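WipB (Legionella pneumophila, PDB 5NNY) is a Ser/Thr phosphatase that Legionella translocates into the host cell, where it targets the lysosomal nutrient-sensing machinery. Local coordinates at residues Ile27-Ile41 with Gln74-Asn86. Residues are numbered along the deposited sequence; the frame is centred on the assembly and turned at random.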
ATOM      1  N   ILE A  27      -1.864  -8.375  17.117  1.00 24.97           N
ATOM      2  CA  ILE A  27      -0.906  -7.284  16.986  1.00 28.70           C
ATOM      3  C   ILE A  27      -1.250  -6.137  17.928  1.00 20.47           C
ATOM      4  O   ILE A  27      -0.355  -5.493  18.483  1.00 21.81           O
ATOM      5  CB  ILE A  27      -0.830  -6.792  15.530  1.00 27.00           C
ATOM      6  CG1 ILE A  27      -0.580  -7.960  14.583  1.00 26.55           C
ATOM      7  CG2 ILE A  27       0.261  -5.721  15.402  1.00 19.59           C
ATOM      8  CD1 ILE A  27       0.784  -8.565  14.774  1.00 31.85           C
ATOM      9  N   ILE A  28      -2.538  -5.808  18.076  1.00 21.74           N
ATOM     10  CA  ILE A  28      -2.930  -4.640  18.857  1.00 21.59           C
ATOM     11  C   ILE A  28      -3.996  -5.025  19.862  1.00 21.85           C
ATOM     12  O   ILE A  28      -4.766  -5.969  19.668  1.00 30.00           O
ATOM     13  CB  ILE A  28      -3.460  -3.469  17.994  1.00 20.50           C
ATOM     14  CG1 ILE A  28      -4.761  -3.872  17.316  1.00 19.71           C
ATOM     15  CG2 ILE A  28      -2.417  -3.013  16.989  1.00 18.77           C
ATOM     16  CD1 ILE A  28      -5.377  -2.758  16.462  1.00 26.57           C
ATOM     17  N   ALA A  29      -4.045  -4.245  20.935  1.00 21.60           N
ATOM     18  CA  ALA A  29      -5.113  -4.307  21.921  1.00 21.15           C
ATOM     19  C   ALA A  29      -5.900  -3.006  21.895  1.00 19.34           C
ATOM     20  O   ALA A  29      -5.329  -1.915  21.810  1.00 22.87           O
ATOM     21  CB  ALA A  29      -4.566  -4.565  23.326  1.00 25.54           C
ATOM     22  N   ILE A  30      -7.219  -3.140  21.942  1.00 21.67           N
ATOM     23  CA  ILE A  30      -8.143  -2.010  21.954  1.00 20.61           C
ATOM     24  C   ILE A  30      -9.367  -2.492  22.704  1.00 20.69           C
ATOM     25  O   ILE A  30      -9.777  -3.643  22.554  1.00 27.05           O
ATOM     26  CB  ILE A  30      -8.490  -1.527  20.519  1.00 20.00           C
ATOM     27  CG1 ILE A  30      -9.327  -0.237  20.532  1.00 16.43           C
ATOM     28  CG2 ILE A  30      -9.261  -2.598  19.756  1.00 18.52           C
ATOM     29  CD1 ILE A  30      -9.736   0.233  19.107  1.00 20.36           C
ATOM     30  N   SER A  31      -9.927  -1.634  23.535  1.00 21.95           N
ATOM     31  CA  SER A  31     -11.071  -2.037  24.323  1.00 25.92           C
ATOM     32  C   SER A  31     -12.275  -2.297  23.424  1.00 22.71           C
ATOM     33  O   SER A  31     -12.373  -1.751  22.319  1.00 25.17           O
ATOM     34  CB  SER A  31     -11.416  -0.981  25.369  1.00 23.85           C
ATOM     35  OG  SER A  31     -11.911   0.224  24.786  1.00 23.42           O
ATOM     36  N   PRO A  32     -13.192  -3.156  23.865  1.00 22.98           N
ATOM     37  CA  PRO A  32     -14.445  -3.322  23.122  1.00 25.57           C
ATOM     38  C   PRO A  32     -15.191  -2.016  22.916  1.00 21.54           C
ATOM     39  O   PRO A  32     -15.779  -1.802  21.846  1.00 21.23           O
ATOM     40  CB  PRO A  32     -15.242  -4.297  24.002  1.00 28.57           C
ATOM     41  CG  PRO A  32     -14.211  -5.071  24.736  1.00 22.53           C
ATOM     42  CD  PRO A  32     -13.076  -4.107  24.985  1.00 28.54           C
ATOM     43  N   GLU A  33     -15.192  -1.125  23.909  1.00 21.72           N
ATOM     44  CA  GLU A  33     -15.943   0.113  23.727  1.00 20.74           C
ATOM     45  C   GLU A  33     -15.283   1.014  22.686  1.00 19.81           C
ATOM     46  O   GLU A  33     -15.980   1.684  21.903  1.00 19.75           O
ATOM     47  CB  GLU A  33     -16.113   0.840  25.064  1.00 29.67           C
ATOM     48  CG  GLU A  33     -17.010   2.070  24.931  1.00 39.81           C
ATOM     49  CD  GLU A  33     -17.527   2.614  26.263  1.00 48.41           C
ATOM     50  OE1 GLU A  33     -16.927   2.319  27.324  1.00 49.28           O
ATOM     51  OE2 GLU A  33     -18.546   3.338  26.237  1.00 48.10           O
ATOM     52  N   ASN A  34     -13.945   1.027  22.639  1.00 21.57           N
ATOM     53  CA  ASN A  34     -13.247   1.839  21.639  1.00 18.64           C
ATOM     54  C   ASN A  34     -13.289   1.208  20.256  1.00 18.32           C
ATOM     55  O   ASN A  34     -13.294   1.919  19.242  1.00 19.48           O
ATOM     56  CB  ASN A  34     -11.791   2.075  22.046  1.00 20.01           C
ATOM     57  CG  ASN A  34     -11.650   3.151  23.109  1.00 20.38           C
ATOM     58  OD1 ASN A  34     -12.533   4.001  23.265  1.00 22.15           O
ATOM     59  ND2 ASN A  34     -10.538   3.125  23.843  1.00 23.97           N
ATOM     60  N   TYR A  35     -13.276  -0.118  20.189  1.00 21.11           N
ATOM     61  CA  TYR A  35     -13.555  -0.780  18.927  1.00 21.01           C
ATOM     62  C   TYR A  35     -14.923  -0.370  18.397  1.00 16.71           C
ATOM     63  O   TYR A  35     -15.075  -0.068  17.204  1.00 19.59           O
ATOM     64  CB  TYR A  35     -13.468  -2.287  19.148  1.00 16.63           C
ATOM     65  CG  TYR A  35     -13.479  -3.127  17.904  1.00 18.49           C
ATOM     66  CD1 TYR A  35     -14.661  -3.385  17.225  1.00 16.18           C
ATOM     67  CD2 TYR A  35     -12.317  -3.715  17.446  1.00 20.41           C
ATOM     68  CE1 TYR A  35     -14.678  -4.180  16.115  1.00 21.65           C
ATOM     69  CE2 TYR A  35     -12.321  -4.518  16.323  1.00 29.14           C
ATOM     70  CZ  TYR A  35     -13.505  -4.738  15.660  1.00 25.79           C
ATOM     71  OH  TYR A  35     -13.531  -5.525  14.542  1.00 29.34           O
ATOM     72  N   ALA A  36     -15.933  -0.348  19.270  1.00 18.75           N
ATOM     73  CA  ALA A  36     -17.271   0.001  18.808  1.00 17.46           C
ATOM     74  C   ALA A  36     -17.313   1.446  18.349  1.00 17.79           C
ATOM     75  O   ALA A  36     -17.951   1.761  17.338  1.00 19.22           O
ATOM     76  CB  ALA A  36     -18.315  -0.242  19.901  1.00 18.42           C
ATOM     77  N   LYS A  37     -16.634   2.341  19.080  1.00 17.28           N
ATOM     78  CA  LYS A  37     -16.527   3.724  18.632  1.00 15.28           C
ATOM     79  C   LYS A  37     -15.859   3.800  17.257  1.00 14.92           C
ATOM     80  O   LYS A  37     -16.298   4.562  16.385  1.00 17.45           O
ATOM     81  CB  LYS A  37     -15.742   4.563  19.644  1.00 25.50           C
ATOM     82  CG  LYS A  37     -16.523   5.015  20.902  1.00 22.57           C
ATOM     83  CD  LYS A  37     -15.609   5.815  21.848  1.00 18.11           C
ATOM     84  CE  LYS A  37     -16.344   6.472  23.022  1.00 22.70           C
ATOM     85  NZ  LYS A  37     -16.926   5.485  23.974  1.00 22.56           N
ATOM     86  N   PHE A  38     -14.790   3.025  17.054  1.00 15.88           N
ATOM     87  CA  PHE A  38     -14.089   3.021  15.767  1.00 18.00           C
ATOM     88  C   PHE A  38     -15.026   2.601  14.638  1.00 20.06           C
ATOM     89  O   PHE A  38     -15.109   3.274  13.594  1.00 17.39           O
ATOM     90  CB  PHE A  38     -12.881   2.077  15.853  1.00 21.46           C
ATOM     91  CG  PHE A  38     -11.948   2.124  14.671  1.00 17.79           C
ATOM     92  CD1 PHE A  38     -12.324   1.630  13.430  1.00 22.88           C
ATOM     93  CD2 PHE A  38     -10.649   2.588  14.841  1.00 16.52           C
ATOM     94  CE1 PHE A  38     -11.444   1.635  12.365  1.00 19.52           C
ATOM     95  CE2 PHE A  38      -9.766   2.607  13.796  1.00 22.85           C
ATOM     96  CZ  PHE A  38     -10.149   2.132  12.552  1.00 18.35           C
ATOM     97  N   ALA A  39     -15.741   1.484  14.830  1.00 17.70           N
ATOM     98  CA  ALA A  39     -16.663   1.006  13.800  1.00 20.31           C
ATOM     99  C   ALA A  39     -17.764   2.030  13.527  1.00 17.84           C
ATOM    100  O   ALA A  39     -18.166   2.223  12.371  1.00 19.19           O
ATOM    101  CB  ALA A  39     -17.275  -0.337  14.203  1.00 20.02           C
ATOM    102  N   GLU A  40     -18.269   2.683  14.584  1.00 14.34           N
ATOM    103  CA  GLU A  40     -19.279   3.733  14.417  1.00 18.57           C
ATOM    104  C   GLU A  40     -18.765   4.887  13.560  1.00 18.53           C
ATOM    105  O   GLU A  40     -19.478   5.387  12.680  1.00 19.84           O
ATOM    106  CB  GLU A  40     -19.715   4.285  15.786  1.00 14.62           C
ATOM    107  CG  GLU A  40     -20.961   5.177  15.671  1.00 14.82           C
ATOM    108  CD  GLU A  40     -21.551   5.557  16.997  1.00 22.02           C
ATOM    109  OE1 GLU A  40     -21.155   4.962  18.030  1.00 19.75           O
ATOM    110  OE2 GLU A  40     -22.410   6.468  16.992  1.00 19.60           O
ATOM    111  N   ILE A  41     -17.556   5.373  13.849  1.00 17.24           N
ATOM    112  CA  ILE A  41     -16.991   6.454  13.044  1.00 17.79           C
ATOM    113  C   ILE A  41     -16.800   5.978  11.613  1.00 17.29           C
ATOM    114  O   ILE A  41     -17.136   6.688  10.657  1.00 17.24           O
ATOM    115  CB  ILE A  41     -15.666   6.948  13.662  1.00 18.21           C
ATOM    116  CG1 ILE A  41     -15.937   7.785  14.932  1.00 14.88           C
ATOM    117  CG2 ILE A  41     -14.854   7.750  12.638  1.00 18.61           C
ATOM    118  CD1 ILE A  41     -14.681   8.131  15.741  1.00 19.44           C
ATOM    119  N   GLN A  74     -11.794  12.841  17.306  1.00 16.69           N
ATOM    120  CA  GLN A  74     -12.184  11.637  18.027  1.00 19.41           C
ATOM    121  C   GLN A  74     -11.485  10.414  17.453  1.00 23.17           C
ATOM    122  O   GLN A  74     -11.084   9.511  18.203  1.00 19.29           O
ATOM    123  CB  GLN A  74     -13.706  11.422  18.029  1.00 17.37           C
ATOM    124  CG  GLN A  74     -14.019  10.248  18.984  1.00 19.00           C
ATOM    125  CD  GLN A  74     -15.474   9.843  19.124  1.00 16.14           C
ATOM    126  OE1 GLN A  74     -16.351  10.280  18.391  1.00 19.18           O
ATOM    127  NE2 GLN A  74     -15.730   8.991  20.101  1.00 18.13           N
ATOM    128  N   TYR A  75     -11.327  10.365  16.126  1.00 18.75           N
ATOM    129  CA  TYR A  75     -10.582   9.263  15.530  1.00 17.15           C
ATOM    130  C   TYR A  75      -9.172   9.200  16.097  1.00 19.98           C
ATOM    131  O   TYR A  75      -8.687   8.124  16.467  1.00 18.78           O
ATOM    132  CB  TYR A  75     -10.538   9.400  14.002  1.00 18.76           C
ATOM    133  CG  TYR A  75      -9.849   8.220  13.369  1.00 19.91           C
ATOM    134  CD1 TYR A  75     -10.514   7.008  13.227  1.00 17.98           C
ATOM    135  CD2 TYR A  75      -8.519   8.291  12.976  1.00 17.45           C
ATOM    136  CE1 TYR A  75      -9.895   5.898  12.668  1.00 19.87           C
ATOM    137  CE2 TYR A  75      -7.883   7.170  12.431  1.00 20.92           C
ATOM    138  CZ  TYR A  75      -8.587   5.991  12.272  1.00 20.25           C
ATOM    139  OH  TYR A  75      -7.984   4.883  11.736  1.00 19.19           O
ATOM    140  N   ASN A  76      -8.494  10.350  16.168  1.00 17.63           N
ATOM    141  CA  ASN A  76      -7.124  10.359  16.678  1.00 21.37           C
ATOM    142  C   ASN A  76      -7.077  10.036  18.171  1.00 21.34           C
ATOM    143  O   ASN A  76      -6.078   9.482  18.649  1.00 21.42           O
ATOM    144  CB  ASN A  76      -6.461  11.710  16.396  1.00 19.94           C
ATOM    145  CG  ASN A  76      -6.150  11.909  14.918  1.00 22.65           C
ATOM    146  OD1 ASN A  76      -6.167  10.956  14.134  1.00 25.45           O
ATOM    147  ND2 ASN A  76      -5.856  13.139  14.537  1.00 18.08           N
ATOM    148  N   ALA A  77      -8.131  10.376  18.921  1.00 17.54           N
ATOM    149  CA  ALA A  77      -8.214   9.937  20.319  1.00 19.94           C
ATOM    150  C   ALA A  77      -8.319   8.418  20.421  1.00 25.89           C
ATOM    151  O   ALA A  77      -7.785   7.809  21.358  1.00 22.30           O
ATOM    152  CB  ALA A  77      -9.408  10.595  21.007  1.00 16.04           C
ATOM    153  N   LEU A  78      -9.030   7.782  19.483  1.00 19.81           N
ATOM    154  CA  LEU A  78      -9.082   6.322  19.497  1.00 22.36           C
ATOM    155  C   LEU A  78      -7.721   5.731  19.160  1.00 22.84           C
ATOM    156  O   LEU A  78      -7.274   4.779  19.811  1.00 23.23           O
ATOM    157  CB  LEU A  78     -10.152   5.818  18.527  1.00 26.69           C
ATOM    158  CG  LEU A  78     -11.613   6.154  18.839  1.00 32.94           C
ATOM    159  CD1 LEU A  78     -12.556   5.635  17.751  1.00 20.91           C
ATOM    160  CD2 LEU A  78     -12.020   5.600  20.201  1.00 22.01           C
ATOM    161  N   ILE A  79      -7.048   6.283  18.147  1.00 20.04           N
ATOM    162  CA  ILE A  79      -5.713   5.797  17.785  1.00 20.12           C
ATOM    163  C   ILE A  79      -4.771   5.870  18.985  1.00 23.65           C
ATOM    164  O   ILE A  79      -3.956   4.966  19.220  1.00 23.49           O
ATOM    165  CB  ILE A  79      -5.164   6.604  16.593  1.00 21.52           C
ATOM    166  CG1 ILE A  79      -6.044   6.406  15.350  1.00 21.19           C
ATOM    167  CG2 ILE A  79      -3.696   6.261  16.328  1.00 25.32           C
ATOM    168  CD1 ILE A  79      -6.070   4.959  14.793  1.00 22.33           C
ATOM    169  N   ALA A  80      -4.855   6.959  19.749  1.00 23.17           N
ATOM    170  CA  ALA A  80      -3.998   7.167  20.915  1.00 21.36           C
ATOM    171  C   ALA A  80      -4.262   6.163  22.025  1.00 21.62           C
ATOM    172  O   ALA A  80      -3.456   6.072  22.958  1.00 31.11           O
ATOM    173  CB  ALA A  80      -4.193   8.578  21.464  1.00 22.57           C
ATOM    174  N   GLN A  81      -5.369   5.446  21.965  1.00 18.49           N
ATOM    175  CA  GLN A  81      -5.696   4.404  22.924  1.00 21.89           C
ATOM    176  C   GLN A  81      -5.462   2.998  22.384  1.00 23.45           C
ATOM    177  O   GLN A  81      -5.888   2.023  23.016  1.00 26.52           O
ATOM    178  CB  GLN A  81      -7.145   4.555  23.367  1.00 22.06           C
ATOM    179  CG  GLN A  81      -7.401   5.859  24.097  1.00 24.29           C
ATOM    180  CD  GLN A  81      -8.847   6.013  24.485  1.00 24.24           C
ATOM    181  OE1 GLN A  81      -9.310   5.356  25.416  1.00 21.54           O
ATOM    182  NE2 GLN A  81      -9.581   6.865  23.754  1.00 19.17           N
ATOM    183  N   ILE A  82      -4.829   2.868  21.219  1.00 23.04           N
ATOM    184  CA  ILE A  82      -4.468   1.576  20.651  1.00 25.24           C
ATOM    185  C   ILE A  82      -3.049   1.255  21.100  1.00 24.76           C
ATOM    186  O   ILE A  82      -2.168   2.124  21.070  1.00 28.20           O
ATOM    187  CB  ILE A  82      -4.586   1.594  19.119  1.00 25.97           C
ATOM    188  CG1 ILE A  82      -6.065   1.677  18.706  1.00 23.72           C
ATOM    189  CG2 ILE A  82      -3.905   0.385  18.511  1.00 24.44           C
ATOM    190  CD1 ILE A  82      -6.287   1.910  17.180  1.00 18.86           C
ATOM    191  N   LYS A  83      -2.840   0.034  21.577  1.00 25.36           N
ATOM    192  CA  LYS A  83      -1.520  -0.415  21.995  1.00 24.33           C
ATOM    193  C   LYS A  83      -1.090  -1.581  21.128  1.00 21.88           C
ATOM    194  O   LYS A  83      -1.852  -2.528  20.929  1.00 25.31           O
ATOM    195  CB  LYS A  83      -1.497  -0.831  23.470  1.00 27.80           C
ATOM    196  CG  LYS A  83      -0.129  -0.608  24.097  1.00 39.34           C
ATOM    197  CD  LYS A  83       0.140  -1.537  25.255  1.00 48.36           C
ATOM    198  CE  LYS A  83       1.573  -1.353  25.731  1.00 52.52           C
ATOM    199  NZ  LYS A  83       2.489  -1.067  24.586  1.00 48.37           N
ATOM    200  N   ILE A  84       0.128  -1.496  20.611  1.00 20.03           N
ATOM    201  CA  ILE A  84       0.752  -2.622  19.932  1.00 20.53           C
ATOM    202  C   ILE A  84       1.265  -3.571  21.006  1.00 24.15           C
ATOM    203  O   ILE A  84       1.995  -3.154  21.914  1.00 25.60           O
ATOM    204  CB  ILE A  84       1.880  -2.156  18.999  1.00 20.48           C
ATOM    205  CG1 ILE A  84       1.312  -1.667  17.659  1.00 21.06           C
ATOM    206  CG2 ILE A  84       2.860  -3.280  18.724  1.00 18.15           C
ATOM    207  CD1 ILE A  84       0.372  -0.462  17.749  1.00 20.60           C
ATOM    208  N   ILE A  85       0.836  -4.824  20.945  1.00 24.53           N
ATOM    209  CA  ILE A  85       1.205  -5.834  21.934  1.00 29.08           C
ATOM    210  C   ILE A  85       2.114  -6.906  21.365  1.00 29.76           C
ATOM    211  O   ILE A  85       2.550  -7.788  22.119  1.00 25.36           O
ATOM    212  CB  ILE A  85      -0.040  -6.500  22.557  1.00 27.97           C
ATOM    213  CG1 ILE A  85      -0.837  -7.229  21.473  1.00 28.74           C
ATOM    214  CG2 ILE A  85      -0.892  -5.461  23.230  1.00 33.32           C
ATOM    215  CD1 ILE A  85      -2.048  -7.983  21.984  1.00 25.93           C
ATOM    216  N   ASN A  86       2.393  -6.879  20.066  1.00 23.82           N
ATOM    217  CA  ASN A  86       3.285  -7.842  19.436  1.00 29.27           C
ATOM    218  C   ASN A  86       4.130  -7.113  18.408  1.00 28.27           C
ATOM    219  O   ASN A  86       3.608  -6.649  17.386  1.00 26.41           O
ATOM    220  CB  ASN A  86       2.515  -8.991  18.781  1.00 25.33           C
ATOM    221  CG  ASN A  86       3.423 -10.155  18.396  1.00 24.20           C
ATOM    222  OD1 ASN A  86       4.590  -9.955  18.081  1.00 29.01           O
ATOM    223  ND2 ASN A  86       2.899 -11.367  18.453  1.00 30.70           N
TER
HETATM  224  O   HOH W   1      -8.513   1.016  24.006  1.00 26.63           O
HETATM  225  O   HOH W   2     -12.328   6.720  23.856  1.00 17.83           O
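Asn34 ND2 donates one hydrogen bond to Gln81 OE1 (3.0 Å) and another to a water that also joins Ser31 N to Gln81 O. The two amide planes stand 83° apart, and Asn34 ND2 sits above the Gln81 carbonyl plane, not on a lone pair of OE1. A second water bridges Asn34 OD1 and Gln81 NE2, and the latter also donates to Ala77 O, so both ends of each amide are held. This polar link lies where a short antiparallel ribbon, 28-29 with 83-84, passes into segments 32-41 and 74-79 of two helices that run roughly antiparallel, peripheral to the six-stranded sheet of the phosphatase domain, which has a phosphoesterase fold. Ser31 OG caps the helix that starts at Pro32 by accepting from Asn34 N.

In the ribbon, Ala29 N reaches Lys83 O at 2.8 Å and Lys83 N returns a longer, nearly straight bond to Ala29 O (3.2 Å, 178°). Just before the strand, Ile27 O accepts from Ile85 N (2.8 Å) and, weakly, from Asn86 N. Ile28 and Ile84 share one face, where Ile28 CG2 meets Ile84 CD1 at 3.9 Å; Ile28 also packs on helix 15-24. Ile82 CG2 presses on Ile28 CB, while its other branch, CG1, meets Ile30 CD1.

Between the helices, Leu78 is a knob in the hole formed by Asn34, Lys37, Phe38 and Ile41. With CG anti to the carbonyl carbon (chi1 -65°) and the chain extended at chi2, CD1 comes to 3.5 Å from Phe38 N and CD2 lies against Asn34 OD1 (3.5 Å). Deeper in, the Phe38 and Tyr75 rings meet obliquely, Phe38 CE2 lying 3.5 Å from Tyr75 CE1, while Tyr75 OH hydrogen-bonds to Phe107 O.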